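Long-range contacts in putative flagellar protein FliS (Parabacteroides merdae ATCC 43184, PDB 4YOK), which is of unknown function, built from a prealbumin-like N-terminal domain and a second, probably E-set-like, beta-sandwich domain: residues A[61-66]-A[86-91]; A[100-105]-A[185-190]; A[120-125]-A[156-161]; A[149-154]-A[170-175]. All coordinates share one frame; numbering follows the deposited sequence.

Interaction 1. Residues A[61-66]-A[86-91]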
loop_
_atom_site.group_PDB
_atom_site.type_symbol
_atom_site.label_atom_id
_atom_site.label_comp_id
_atom_site.label_asym_id
_atom_site.label_seq_id
_atom_site.Cartn_x
_atom_site.Cartn_y
_atom_site.Cartn_z
ATOM N N LEU A 61 -10.679 20.272 0.554
ATOM C CA LEU A 61 -10.622 20.972 -0.728
ATOM C C LEU A 61 -11.802 21.910 -0.939
ATOM O O LEU A 61 -12.845 21.766 -0.295
ATOM C CB LEU A 61 -10.630 19.958 -1.892
ATOM C CG LEU A 61 -9.651 18.800 -1.878
ATOM C CD1 LEU A 61 -10.216 17.640 -2.670
ATOM C CD2 LEU A 61 -8.284 19.233 -2.405
ATOM N N PHE A 62 -11.647 22.842 -1.896
ATOM C CA PHE A 62 -12.726 23.721 -2.306
ATOM C C PHE A 62 -13.737 22.896 -3.044
ATOM O O PHE A 62 -13.347 22.027 -3.827
ATOM C CB PHE A 62 -12.214 24.863 -3.203
ATOM C CG PHE A 62 -11.326 25.850 -2.496
ATOM C CD1 PHE A 62 -11.847 26.720 -1.547
ATOM C CD2 PHE A 62 -9.971 25.931 -2.796
ATOM C CE1 PHE A 62 -11.021 27.627 -0.880
ATOM C CE2 PHE A 62 -9.149 26.849 -2.140
ATOM C CZ PHE A 62 -9.681 27.696 -1.192
ATOM N N ASP A 63 -15.033 23.133 -2.785
ATOM C CA ASP A 63 -16.116 22.420 -3.451
ATOM C C ASP A 63 -16.010 22.616 -4.961
ATOM O O ASP A 63 -15.621 23.693 -5.425
ATOM C CB ASP A 63 -17.498 22.908 -2.936
ATOM C CG ASP A 63 -17.874 22.451 -1.524
ATOM O OD1 ASP A 63 -16.961 22.021 -0.765
ATOM O OD2 ASP A 63 -19.077 22.571 -1.156
ATOM N N GLY A 64 -16.288 21.555 -5.697
ATOM C CA GLY A 64 -16.235 21.570 -7.150
ATOM C C GLY A 64 -16.067 20.184 -7.728
ATOM O O GLY A 64 -16.103 19.187 -6.999
ATOM N N GLU A 65 -15.879 20.130 -9.052
ATOM C CA GLU A 65 -15.716 18.892 -9.804
ATOM C C GLU A 65 -14.236 18.598 -9.996
ATOM O O GLU A 65 -13.470 19.478 -10.386
ATOM C CB GLU A 65 -16.440 18.991 -11.156
ATOM C CG GLU A 65 -16.575 17.652 -11.858
ATOM C CD GLU A 65 -17.667 17.609 -12.905
ATOM O OE1 GLU A 65 -17.424 18.086 -14.037
ATOM O OE2 GLU A 65 -18.765 17.096 -12.594
ATOM N N TYR A 66 -13.842 17.361 -9.691
ATOM C CA TYR A 66 -12.452 16.911 -9.783
ATOM C C TYR A 66 -12.322 15.599 -10.498
ATOM O O TYR A 66 -13.266 14.796 -10.521
ATOM C CB TYR A 66 -11.857 16.713 -8.375
ATOM C CG TYR A 66 -11.694 17.974 -7.568
ATOM C CD1 TYR A 66 -10.526 18.728 -7.646
ATOM C CD2 TYR A 66 -12.689 18.396 -6.689
ATOM C CE1 TYR A 66 -10.362 19.885 -6.887
ATOM C CE2 TYR A 66 -12.542 19.560 -5.937
ATOM C CZ TYR A 66 -11.380 20.305 -6.043
ATOM O OH TYR A 66 -11.226 21.448 -5.296
ATOM N N VAL A 86 -15.061 12.995 -9.431
ATOM C CA VAL A 86 -15.475 13.369 -8.079
ATOM C C VAL A 86 -16.286 14.671 -8.138
ATOM O O VAL A 86 -15.775 15.683 -8.614
ATOM C CB VAL A 86 -14.210 13.556 -7.155
ATOM C CG1 VAL A 86 -14.595 14.073 -5.770
ATOM C CG2 VAL A 86 -13.389 12.282 -7.033
ATOM N N ASN A 87 -17.512 14.661 -7.610
ATOM C CA ASN A 87 -18.302 15.884 -7.495
ATOM C C ASN A 87 -18.336 16.216 -6.013
ATOM O O ASN A 87 -19.075 15.586 -5.259
ATOM C CB ASN A 87 -19.693 15.740 -8.130
ATOM C CG ASN A 87 -19.694 16.102 -9.598
ATOM O OD1 ASN A 87 -19.863 15.247 -10.477
ATOM N ND2 ASN A 87 -19.480 17.379 -9.902
ATOM N N LEU A 88 -17.410 17.103 -5.575
ATOM C CA LEU A 88 -17.259 17.454 -4.173
ATOM C C LEU A 88 -18.217 18.569 -3.783
ATOM O O LEU A 88 -18.060 19.706 -4.217
ATOM C CB LEU A 88 -15.808 17.855 -3.845
ATOM C CG LEU A 88 -15.487 18.186 -2.382
ATOM C CD1 LEU A 88 -15.625 16.961 -1.477
ATOM C CD2 LEU A 88 -14.075 18.737 -2.260
ATOM N N LYS A 89 -19.190 18.222 -2.937
ATOM C CA LYS A 89 -20.204 19.118 -2.372
ATOM C C LYS A 89 -20.564 18.506 -1.028
ATOM O O LYS A 89 -21.167 17.426 -0.982
ATOM C CB LYS A 89 -21.410 19.274 -3.332
ATOM C CG LYS A 89 -22.650 19.969 -2.736
ATOM C CD LYS A 89 -22.430 21.445 -2.363
ATOM C CE LYS A 89 -23.586 22.017 -1.568
ATOM N NZ LYS A 89 -23.631 21.498 -0.172
ATOM N N GLY A 90 -20.074 19.124 0.050
ATOM C CA GLY A 90 -20.240 18.579 1.394
ATOM C C GLY A 90 -19.313 17.392 1.552
ATOM O O GLY A 90 -18.567 17.074 0.619
ATOM N N HIS A 91 -19.320 16.736 2.720
ATOM C CA HIS A 91 -18.475 15.560 2.955
ATOM C C HIS A 91 -18.746 14.523 1.846
ATOM O O HIS A 91 -19.907 14.155 1.636
ATOM C CB HIS A 91 -18.768 14.983 4.349
ATOM C CG HIS A 91 -17.800 13.932 4.782
ATOM N ND1 HIS A 91 -16.711 14.237 5.572
ATOM C CD2 HIS A 91 -17.782 12.609 4.507
ATOM C CE1 HIS A 91 -16.075 13.094 5.764
ATOM N NE2 HIS A 91 -16.678 12.090 5.134
#
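Gly64 and Leu88 exchange two backbone hydrogen bonds, Leu88 N giving to Gly64 O at 2.8 Å and Gly64 N to Leu88 O. One pair further on, Tyr66 and Val86 do the same with straighter bonds (171° at the hydrogen for Tyr66 N to Val86 O). The non-hydrogen-bonded pair Glu65-Asn87 lies between. Packing is tight on the face of Leu88, Tyr66 and Val86. Leu88 CG stands anti to the backbone N (chi1 -177°), and from there CD2 reaches Leu61 CB at 3.7 Å, the two side chains crossing at about a right angle, and Tyr66 CE2 at 4.1 Å. Tyr66 OH donates to Phe62 O at 2.6 Å, pinning the far end of the ring. Leu61 and Val86 also rest on Leu12 of strand 9-18, so this face looks into the core of the transthyretin-like domain; strand 83-88 is outermost in its antiparallel sheet, and the chain steps at Asp63 from strand 56-62 of the other sheet into strand 64-70. The opposite face is loose and exposed. There Glu65 and Asn87 lie side by side, pointing the same way, and Asn87 ND2 reaches the anti side of Glu65 OE2 at 2.8 Å through a bent bond (141°). At the turn end of the pairing, Asp63 OD1 is hydrogen-bonded to Ser10 OG, while Asp63 OD2 touches Lys89 CD at 3.7 Å. An alanine in place of Asp63 would probably leave Ser10 OG without this acceptor and remove the negative charge near the Lys89 amine. Lys89 NZ stays 4.8 Å from Asp63 OD2.

Interaction 2. Residues A[100-105]-A[185-190]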
loop_
_atom_site.group_PDB
_atom_site.type_symbol
_atom_site.label_atom_id
_atom_site.label_comp_id
_atom_site.label_asym_id
_atom_site.label_seq_id
_atom_site.Cartn_x
_atom_site.Cartn_y
_atom_site.Cartn_z
ATOM N N PRO A 100 -3.845 -4.250 -9.629
ATOM C CA PRO A 100 -2.553 -4.631 -9.022
ATOM C C PRO A 100 -1.872 -5.745 -9.805
ATOM O O PRO A 100 -2.564 -6.540 -10.438
ATOM C CB PRO A 100 -2.934 -5.122 -7.614
ATOM C CG PRO A 100 -4.365 -4.673 -7.390
ATOM C CD PRO A 100 -4.985 -4.577 -8.749
ATOM N N TYR A 101 -0.527 -5.828 -9.746
ATOM C CA TYR A 101 0.211 -6.928 -10.403
ATOM C C TYR A 101 -0.068 -8.230 -9.650
ATOM O O TYR A 101 -0.328 -9.260 -10.258
ATOM C CB TYR A 101 1.721 -6.624 -10.385
ATOM C CG TYR A 101 2.089 -5.445 -11.245
ATOM C CD1 TYR A 101 1.918 -5.489 -12.631
ATOM C CD2 TYR A 101 2.542 -4.257 -10.677
ATOM C CE1 TYR A 101 2.198 -4.382 -13.429
ATOM C CE2 TYR A 101 2.889 -3.161 -11.476
ATOM C CZ TYR A 101 2.717 -3.234 -12.849
ATOM O OH TYR A 101 3.018 -2.167 -13.655
ATOM N N PHE A 102 -0.042 -8.142 -8.315
ATOM C CA PHE A 102 -0.241 -9.249 -7.380
ATOM C C PHE A 102 -1.125 -8.857 -6.203
ATOM O O PHE A 102 -1.205 -7.691 -5.834
ATOM C CB PHE A 102 1.119 -9.730 -6.800
ATOM C CG PHE A 102 2.068 -10.237 -7.862
ATOM C CD1 PHE A 102 1.920 -11.517 -8.394
ATOM C CD2 PHE A 102 3.076 -9.417 -8.368
ATOM C CE1 PHE A 102 2.759 -11.966 -9.424
ATOM C CE2 PHE A 102 3.929 -9.874 -9.385
ATOM C CZ PHE A 102 3.744 -11.135 -9.922
HETATM N N MSE A 103 -1.782 -9.854 -5.622
HETATM C CA MSE A 103 -2.558 -9.711 -4.399
HETATM C C MSE A 103 -2.031 -10.756 -3.408
HETATM O O MSE A 103 -1.716 -11.879 -3.798
HETATM C CB MSE A 103 -4.083 -9.859 -4.630
HETATM C CG MSE A 103 -4.706 -8.701 -5.413
HETATM SE SE MSE A 103 -4.753 -6.981 -4.416
HETATM C CE MSE A 103 -6.091 -7.484 -3.095
ATOM N N ILE A 104 -1.952 -10.373 -2.136
ATOM C CA ILE A 104 -1.546 -11.237 -1.033
ATOM C C ILE A 104 -2.823 -11.598 -0.288
ATOM O O ILE A 104 -3.643 -10.714 -0.039
ATOM C CB ILE A 104 -0.520 -10.525 -0.100
ATOM C CG1 ILE A 104 0.754 -10.104 -0.854
ATOM C CG2 ILE A 104 -0.180 -11.389 1.130
ATOM C CD1 ILE A 104 1.598 -9.041 -0.097
ATOM N N SER A 105 -2.995 -12.874 0.072
ATOM C CA SER A 105 -4.172 -13.304 0.831
ATOM C C SER A 105 -3.807 -14.443 1.781
ATOM O O SER A 105 -2.695 -14.962 1.707
ATOM C CB SER A 105 -5.283 -13.754 -0.116
ATOM O OG SER A 105 -4.906 -14.926 -0.815
ATOM N N VAL A 185 3.932 -8.375 5.395
ATOM C CA VAL A 185 4.674 -8.978 4.290
ATOM C C VAL A 185 4.472 -8.078 3.064
ATOM O O VAL A 185 3.441 -7.397 2.969
ATOM C CB VAL A 185 4.383 -10.465 3.995
ATOM C CG1 VAL A 185 4.893 -11.359 5.134
ATOM C CG2 VAL A 185 2.906 -10.717 3.703
ATOM N N GLY A 186 5.459 -8.067 2.179
ATOM C CA GLY A 186 5.404 -7.264 0.959
ATOM C C GLY A 186 5.787 -8.060 -0.269
ATOM O O GLY A 186 6.569 -9.005 -0.173
ATOM N N VAL A 187 5.213 -7.702 -1.426
ATOM C CA VAL A 187 5.504 -8.325 -2.717
ATOM C C VAL A 187 5.717 -7.199 -3.734
ATOM O O VAL A 187 4.827 -6.371 -3.962
ATOM C CB VAL A 187 4.422 -9.341 -3.191
ATOM C CG1 VAL A 187 4.722 -9.847 -4.608
ATOM C CG2 VAL A 187 4.304 -10.520 -2.215
ATOM N N LEU A 188 6.916 -7.163 -4.299
ATOM C CA LEU A 188 7.315 -6.206 -5.327
ATOM C C LEU A 188 7.393 -6.919 -6.678
ATOM O O LEU A 188 8.050 -7.943 -6.797
ATOM C CB LEU A 188 8.681 -5.583 -4.971
ATOM C CG LEU A 188 9.263 -4.597 -5.992
ATOM C CD1 LEU A 188 8.487 -3.264 -5.975
ATOM C CD2 LEU A 188 10.753 -4.351 -5.714
ATOM N N ALA A 189 6.731 -6.357 -7.686
ATOM C CA ALA A 189 6.712 -6.848 -9.062
ATOM C C ALA A 189 7.895 -6.300 -9.840
ATOM O O ALA A 189 8.291 -5.147 -9.614
ATOM C CB ALA A 189 5.418 -6.403 -9.726
ATOM N N ASN A 190 8.433 -7.096 -10.797
ATOM C CA ASN A 190 9.454 -6.620 -11.743
ATOM C C ASN A 190 8.930 -5.372 -12.445
ATOM O O ASN A 190 7.780 -5.369 -12.919
ATOM C CB ASN A 190 9.743 -7.713 -12.823
ATOM C CG ASN A 190 10.739 -8.762 -12.428
ATOM O OD1 ASN A 190 11.202 -8.812 -11.302
ATOM N ND2 ASN A 190 11.106 -9.622 -13.368
#
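Ala189 offers a single small bump, its CB, which sits between two aromatic side chains. Tyr101 CD2 lies 3.7 Å from Ala189 CB, and Phe102 CE2 lies 3.8 Å from the same methyl, which sits at the edge of the Phe102 ring, near its plane. Next along, the two branches of Val187 part, one to Phe102 and one to Ile104. CG1, anti to the backbone N (chi1 174°), meets Phe102 CD2 at 4.1 Å, and CG2 meets Ile104 CD1 at 3.7 Å, the Ile104 and Val187 side chains sliding past each other in opposite directions. No hydrogen bond joins the two strands. Their axes stay 8.2 Å apart at closest, running nearly antiparallel (164°), because they belong to different sheets packed face to face: the beta sandwich of the C-terminal, E-set-like domain. Phe102 also touches Ile122 and Ile131, one on a neighbouring strand and one on the opposing sheet. An alanine in place of Phe102 would probably open a gap beside Val187 CG1 and take away the ring edge that Ala189 CB rests against. At the other end Ile104 CD1 lies over the backbone between Val185 and Val187, 3.9 Å from Val185 O, and Ile104 CG2 is 4.1 Å from Val185 CG2.

Interaction 3. Residues A[120-125]-A[156-161]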
loop_
_atom_site.group_PDB
_atom_site.type_symbol
_atom_site.label_atom_id
_atom_site.label_comp_id
_atom_site.label_asym_id
_atom_site.label_seq_id
_atom_site.Cartn_x
_atom_site.Cartn_y
_atom_site.Cartn_z
ATOM N N PHE A 120 1.370 -17.572 3.371
ATOM C CA PHE A 120 0.379 -16.756 2.660
ATOM C C PHE A 120 0.317 -17.168 1.211
ATOM O O PHE A 120 1.110 -18.011 0.766
ATOM C CB PHE A 120 0.670 -15.229 2.788
ATOM C CG PHE A 120 2.067 -14.811 2.388
ATOM C CD1 PHE A 120 3.124 -14.906 3.289
ATOM C CD2 PHE A 120 2.308 -14.231 1.150
ATOM C CE1 PHE A 120 4.410 -14.509 2.926
ATOM C CE2 PHE A 120 3.596 -13.806 0.796
ATOM C CZ PHE A 120 4.645 -13.993 1.670
HETATM N N MSE A 121 -0.661 -16.628 0.497
HETATM C CA MSE A 121 -0.854 -16.876 -0.923
HETATM C C MSE A 121 -0.552 -15.618 -1.729
HETATM O O MSE A 121 -0.965 -14.523 -1.348
HETATM C CB MSE A 121 -2.309 -17.310 -1.181
HETATM C CG MSE A 121 -2.591 -18.702 -0.697
HETATM SE SE MSE A 121 -2.542 -19.890 -2.228
HETATM C CE MSE A 121 -4.112 -19.125 -3.215
ATOM N N ILE A 122 0.160 -15.786 -2.834
ATOM C CA ILE A 122 0.454 -14.706 -3.774
ATOM C C ILE A 122 -0.305 -15.044 -5.031
ATOM O O ILE A 122 -0.026 -16.070 -5.667
ATOM C CB ILE A 122 1.963 -14.478 -4.047
ATOM C CG1 ILE A 122 2.708 -14.064 -2.761
ATOM C CG2 ILE A 122 2.139 -13.419 -5.183
ATOM C CD1 ILE A 122 4.255 -14.185 -2.881
ATOM N N ASN A 123 -1.292 -14.226 -5.346
ATOM C CA ASN A 123 -2.145 -14.394 -6.518
ATOM C C ASN A 123 -1.702 -13.438 -7.609
ATOM O O ASN A 123 -1.694 -12.221 -7.387
ATOM C CB ASN A 123 -3.611 -14.121 -6.124
ATOM C CG ASN A 123 -4.022 -14.853 -4.861
ATOM O OD1 ASN A 123 -4.109 -16.075 -4.856
ATOM N ND2 ASN A 123 -4.127 -14.141 -3.732
ATOM N N ARG A 124 -1.369 -13.977 -8.794
ATOM C CA ARG A 124 -0.978 -13.152 -9.934
ATOM C C ARG A 124 -2.243 -12.616 -10.620
ATOM O O ARG A 124 -3.093 -13.403 -11.055
ATOM C CB ARG A 124 -0.100 -13.941 -10.920
ATOM C CG ARG A 124 0.417 -13.061 -12.073
ATOM C CD ARG A 124 1.346 -13.778 -13.052
ATOM N NE ARG A 124 0.724 -14.994 -13.576
ATOM C CZ ARG A 124 1.224 -16.215 -13.405
ATOM N NH1 ARG A 124 2.362 -16.389 -12.736
ATOM N NH2 ARG A 124 0.599 -17.270 -13.909
ATOM N N ILE A 125 -2.383 -11.292 -10.674
ATOM C CA ILE A 125 -3.535 -10.628 -11.314
ATOM C C ILE A 125 -3.205 -10.296 -12.772
ATOM O O ILE A 125 -4.060 -10.487 -13.645
ATOM C CB ILE A 125 -3.978 -9.356 -10.510
ATOM C CG1 ILE A 125 -4.272 -9.663 -9.001
ATOM C CG2 ILE A 125 -5.142 -8.619 -11.166
ATOM C CD1 ILE A 125 -5.360 -10.746 -8.688
ATOM N N SER A 156 14.218 -13.675 -2.960
ATOM C CA SER A 156 14.237 -13.252 -4.367
ATOM C C SER A 156 13.836 -14.342 -5.369
ATOM O O SER A 156 13.864 -14.089 -6.578
ATOM C CB SER A 156 15.643 -12.769 -4.712
ATOM O OG SER A 156 16.529 -13.876 -4.620
ATOM N N ASP A 157 13.484 -15.542 -4.900
ATOM C CA ASP A 157 13.180 -16.632 -5.849
ATOM C C ASP A 157 11.738 -17.160 -5.707
ATOM O O ASP A 157 11.442 -18.268 -6.158
ATOM C CB ASP A 157 14.194 -17.778 -5.634
ATOM C CG ASP A 157 14.088 -18.427 -4.254
ATOM O OD1 ASP A 157 13.455 -17.818 -3.353
ATOM O OD2 ASP A 157 14.626 -19.537 -4.080
ATOM N N VAL A 158 10.849 -16.367 -5.102
ATOM C CA VAL A 158 9.442 -16.742 -4.889
ATOM C C VAL A 158 8.644 -16.572 -6.176
ATOM O O VAL A 158 8.843 -15.611 -6.924
ATOM C CB VAL A 158 8.815 -15.922 -3.721
ATOM C CG1 VAL A 158 7.396 -16.391 -3.396
ATOM C CG2 VAL A 158 9.687 -15.990 -2.470
ATOM N N VAL A 159 7.720 -17.501 -6.419
ATOM C CA VAL A 159 6.818 -17.470 -7.576
ATOM C C VAL A 159 5.363 -17.437 -7.043
ATOM O O VAL A 159 5.152 -17.805 -5.890
ATOM C CB VAL A 159 7.066 -18.650 -8.578
ATOM C CG1 VAL A 159 8.429 -18.522 -9.264
ATOM C CG2 VAL A 159 6.914 -20.015 -7.908
ATOM N N PRO A 160 4.343 -17.041 -7.853
ATOM C CA PRO A 160 2.957 -17.046 -7.347
ATOM C C PRO A 160 2.497 -18.431 -6.886
ATOM O O PRO A 160 2.974 -19.461 -7.383
ATOM C CB PRO A 160 2.146 -16.571 -8.562
ATOM C CG PRO A 160 3.107 -15.759 -9.343
ATOM C CD PRO A 160 4.387 -16.535 -9.240
ATOM N N GLY A 161 1.576 -18.427 -5.933
ATOM C CA GLY A 161 1.022 -19.623 -5.314
ATOM C C GLY A 161 1.155 -19.578 -3.807
ATOM O O GLY A 161 1.241 -18.495 -3.219
#
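Ile122 and Gly161 form an antiparallel hydrogen-bonded pair, the point where the loop after strand 151-155 joins the three-stranded sheet of the C-terminal beta sandwich. Ile122 N donates to Gly161 O at 2.9 Å in a nearly straight bond (174°), and Gly161 N returns one to Ile122 O at 2.9 Å. The backbone angles of Gly161 would jam a CB against the carbonyl oxygen of Pro160, so a glycine suits the place. Leading up to it, the 158-161 chain runs at about a right angle to the strand. Met121, a selenomethionine, is bent at its second torsion (-101°), which sets SE 4.0 Å from Gly161 C. Arg124 turns at its third torsion, which places NE beyond the bend. Its terminal nitrogen Arg124 NH1 lies 3.5 Å from Pro160 CG. Closer to the backbone, Arg124 CB is 4.0 Å from Pro160 CG. The guanidinium thus rests obliquely beside the proline at the exposed end of the strand. The inner side is formed by Ile122, which also touches Phe102, Val134 and Val187 in the core. Its second torsion is extended (165°), carrying CD1 away from the strand. The Ile122 side chain crosses that of Val158 at about a right angle, and the contact narrows to one pair of methyls, Ile122 CD1 and Val158 CG1, 3.9 Å apart.

Interaction 4. Residues A[149-154]-A[170-175]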
loop_
_atom_site.group_PDB
_atom_site.type_symbol
_atom_site.label_atom_id
_atom_site.label_comp_id
_atom_site.label_asym_id
_atom_site.label_seq_id
_atom_site.Cartn_x
_atom_site.Cartn_y
_atom_site.Cartn_z
ATOM N N ASN A 149 10.961 -0.060 9.295
ATOM C CA ASN A 149 10.894 -1.330 9.986
ATOM C C ASN A 149 12.080 -1.481 10.929
ATOM O O ASN A 149 13.077 -0.769 10.792
ATOM C CB ASN A 149 10.878 -2.478 8.939
ATOM C CG ASN A 149 12.128 -2.525 8.083
ATOM O OD1 ASN A 149 13.189 -2.907 8.571
ATOM N ND2 ASN A 149 12.039 -2.150 6.798
ATOM N N LEU A 150 11.982 -2.453 11.832
ATOM C CA LEU A 150 13.011 -2.846 12.782
ATOM C C LEU A 150 13.783 -4.065 12.257
ATOM O O LEU A 150 14.920 -4.329 12.667
ATOM C CB LEU A 150 12.279 -3.191 14.095
ATOM C CG LEU A 150 13.101 -3.241 15.343
ATOM C CD1 LEU A 150 13.447 -1.845 15.808
ATOM C CD2 LEU A 150 12.328 -3.947 16.440
ATOM N N TYR A 151 13.137 -4.848 11.376
ATOM C CA TYR A 151 13.707 -6.061 10.793
ATOM C C TYR A 151 13.111 -6.268 9.418
ATOM O O TYR A 151 11.896 -6.103 9.246
ATOM C CB TYR A 151 13.409 -7.301 11.681
ATOM C CG TYR A 151 13.880 -8.604 11.071
ATOM C CD1 TYR A 151 15.173 -9.074 11.297
ATOM C CD2 TYR A 151 13.038 -9.368 10.262
ATOM C CE1 TYR A 151 15.627 -10.256 10.717
ATOM C CE2 TYR A 151 13.478 -10.567 9.685
ATOM C CZ TYR A 151 14.780 -10.995 9.902
ATOM O OH TYR A 151 15.248 -12.167 9.350
ATOM N N ARG A 152 13.966 -6.655 8.454
ATOM C CA ARG A 152 13.548 -6.926 7.091
ATOM C C ARG A 152 14.378 -8.069 6.564
ATOM O O ARG A 152 15.604 -8.048 6.720
ATOM C CB ARG A 152 13.723 -5.664 6.194
ATOM C CG ARG A 152 13.464 -5.947 4.696
ATOM C CD ARG A 152 13.522 -4.662 3.861
ATOM N NE ARG A 152 13.732 -4.966 2.444
ATOM C CZ ARG A 152 13.967 -4.044 1.511
ATOM N NH1 ARG A 152 13.964 -2.753 1.824
ATOM N NH2 ARG A 152 14.215 -4.406 0.259
ATOM N N GLN A 153 13.721 -9.047 5.931
ATOM C CA GLN A 153 14.419 -10.143 5.248
ATOM C C GLN A 153 13.771 -10.327 3.891
ATOM O O GLN A 153 12.559 -10.557 3.826
ATOM C CB GLN A 153 14.395 -11.453 6.062
ATOM C CG GLN A 153 15.130 -12.628 5.338
ATOM C CD GLN A 153 16.617 -12.380 5.199
ATOM O OE1 GLN A 153 17.283 -11.920 6.128
ATOM N NE2 GLN A 153 17.143 -12.568 4.009
ATOM N N ASP A 154 14.568 -10.235 2.814
ATOM C CA ASP A 154 14.077 -10.417 1.438
ATOM C C ASP A 154 14.307 -11.823 0.941
ATOM O O ASP A 154 15.273 -12.484 1.332
ATOM C CB ASP A 154 14.763 -9.438 0.480
ATOM C CG ASP A 154 14.482 -7.966 0.748
ATOM O OD1 ASP A 154 13.663 -7.665 1.656
ATOM O OD2 ASP A 154 15.077 -7.125 0.063
ATOM N N SER A 170 16.891 -14.557 15.378
ATOM C CA SER A 170 17.685 -14.829 16.587
ATOM C C SER A 170 18.847 -13.831 16.718
ATOM O O SER A 170 19.344 -13.324 15.717
ATOM C CB SER A 170 18.214 -16.257 16.565
ATOM O OG SER A 170 19.142 -16.402 15.499
ATOM N N GLY A 171 19.220 -13.505 17.949
ATOM C CA GLY A 171 20.293 -12.538 18.180
ATOM C C GLY A 171 19.928 -11.080 17.929
ATOM O O GLY A 171 20.717 -10.195 18.282
ATOM N N ASN A 172 18.739 -10.803 17.320
ATOM C CA ASN A 172 18.271 -9.433 17.079
ATOM C C ASN A 172 17.693 -8.872 18.386
ATOM O O ASN A 172 16.549 -9.201 18.768
ATOM C CB ASN A 172 17.242 -9.377 15.948
ATOM C CG ASN A 172 16.931 -7.977 15.493
ATOM O OD1 ASN A 172 16.550 -7.097 16.278
ATOM N ND2 ASN A 172 17.115 -7.731 14.220
ATOM N N THR A 173 18.507 -8.033 19.071
ATOM C CA THR A 173 18.202 -7.418 20.367
ATOM C C THR A 173 17.072 -6.418 20.304
ATOM O O THR A 173 16.362 -6.275 21.296
ATOM C CB THR A 173 19.456 -6.746 20.978
ATOM O OG1 THR A 173 19.994 -5.789 20.059
ATOM C CG2 THR A 173 20.520 -7.754 21.379
ATOM N N GLU A 174 16.894 -5.720 19.163
ATOM C CA GLU A 174 15.823 -4.725 19.002
ATOM C C GLU A 174 14.436 -5.378 19.073
ATOM O O GLU A 174 13.539 -4.818 19.697
ATOM C CB GLU A 174 15.989 -3.956 17.675
ATOM C CG GLU A 174 17.130 -2.944 17.713
ATOM C CD GLU A 174 17.072 -1.940 18.853
ATOM O OE1 GLU A 174 16.084 -1.174 18.925
ATOM O OE2 GLU A 174 18.007 -1.936 19.685
ATOM N N ILE A 175 14.276 -6.585 18.476
ATOM C CA ILE A 175 13.000 -7.330 18.515
ATOM C C ILE A 175 12.678 -7.731 19.994
ATOM O O ILE A 175 11.567 -7.503 20.465
ATOM C CB ILE A 175 13.046 -8.575 17.558
ATOM C CG1 ILE A 175 13.040 -8.105 16.067
ATOM C CG2 ILE A 175 11.843 -9.531 17.838
ATOM C CD1 ILE A 175 13.501 -9.120 15.049
#
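Leu150 and Tyr151 both face Leu138 in a classic beta bulge, and their two side chains, rather than any backbone hydrogen bond, meet the start of helix 173-177. Leu150 lies across the first turn: its CG packs on Glu174 CB at 3.8 Å, the side chains crossing at about a right angle, while CD2 sits 3.6 Å from Glu174 O and 4.2 Å from Ile175 CG1. Tyr151 CB lies 3.8 Å from Ile175 CD1. The Tyr151 ring, its CG anti to the backbone N (chi1 175°), is met at its edge, near its plane, by the amide of Asn172, whose ND2 lies 3.8 Å from Tyr151 CD1, the two planes being 73° apart. Asn172 is the N-cap: its OD1 accepts from Ile175 N at 3.2 Å, which holds the amide while ND2 lies against the tyrosine. Ile175 also rests on Leu138 and Ile169, on the buried side. The carboxylate of Glu174 turns instead to Lys177, in a salt bridge. The capping bond and this salt bridge are both made within the helix region. The contact itself rests mainly on Leu150, Tyr151 and Ile175 hydrocarbon, without a hydrogen bond across it, so the fit would probably depend on shape more than on charge.

Overall arrangement
From the N terminus, interaction 1 comes first and closes a short loop within the prealbumin-like domain, tying strand 64-70 to strand 83-88; it closes before interaction 2 opens. Their centres lie about 33 Å apart, across the middle of the chain. Interaction 2 closes the longest loop, bringing 100-105 to 185-190 and so facing the two sheets of the second domain; interactions 3 and 4 are nested inside it and cross, their segments alternating. Interaction 3 joins 120-125 to 156-161, bringing the loop ahead of strand 161-168 against strand 115-124, and adjoins interaction 2 through neighbouring strands 102-111 and 115-124. Interaction 4 seats the short helix on strand 151-155, some 22 Å from interaction 2, centre to centre.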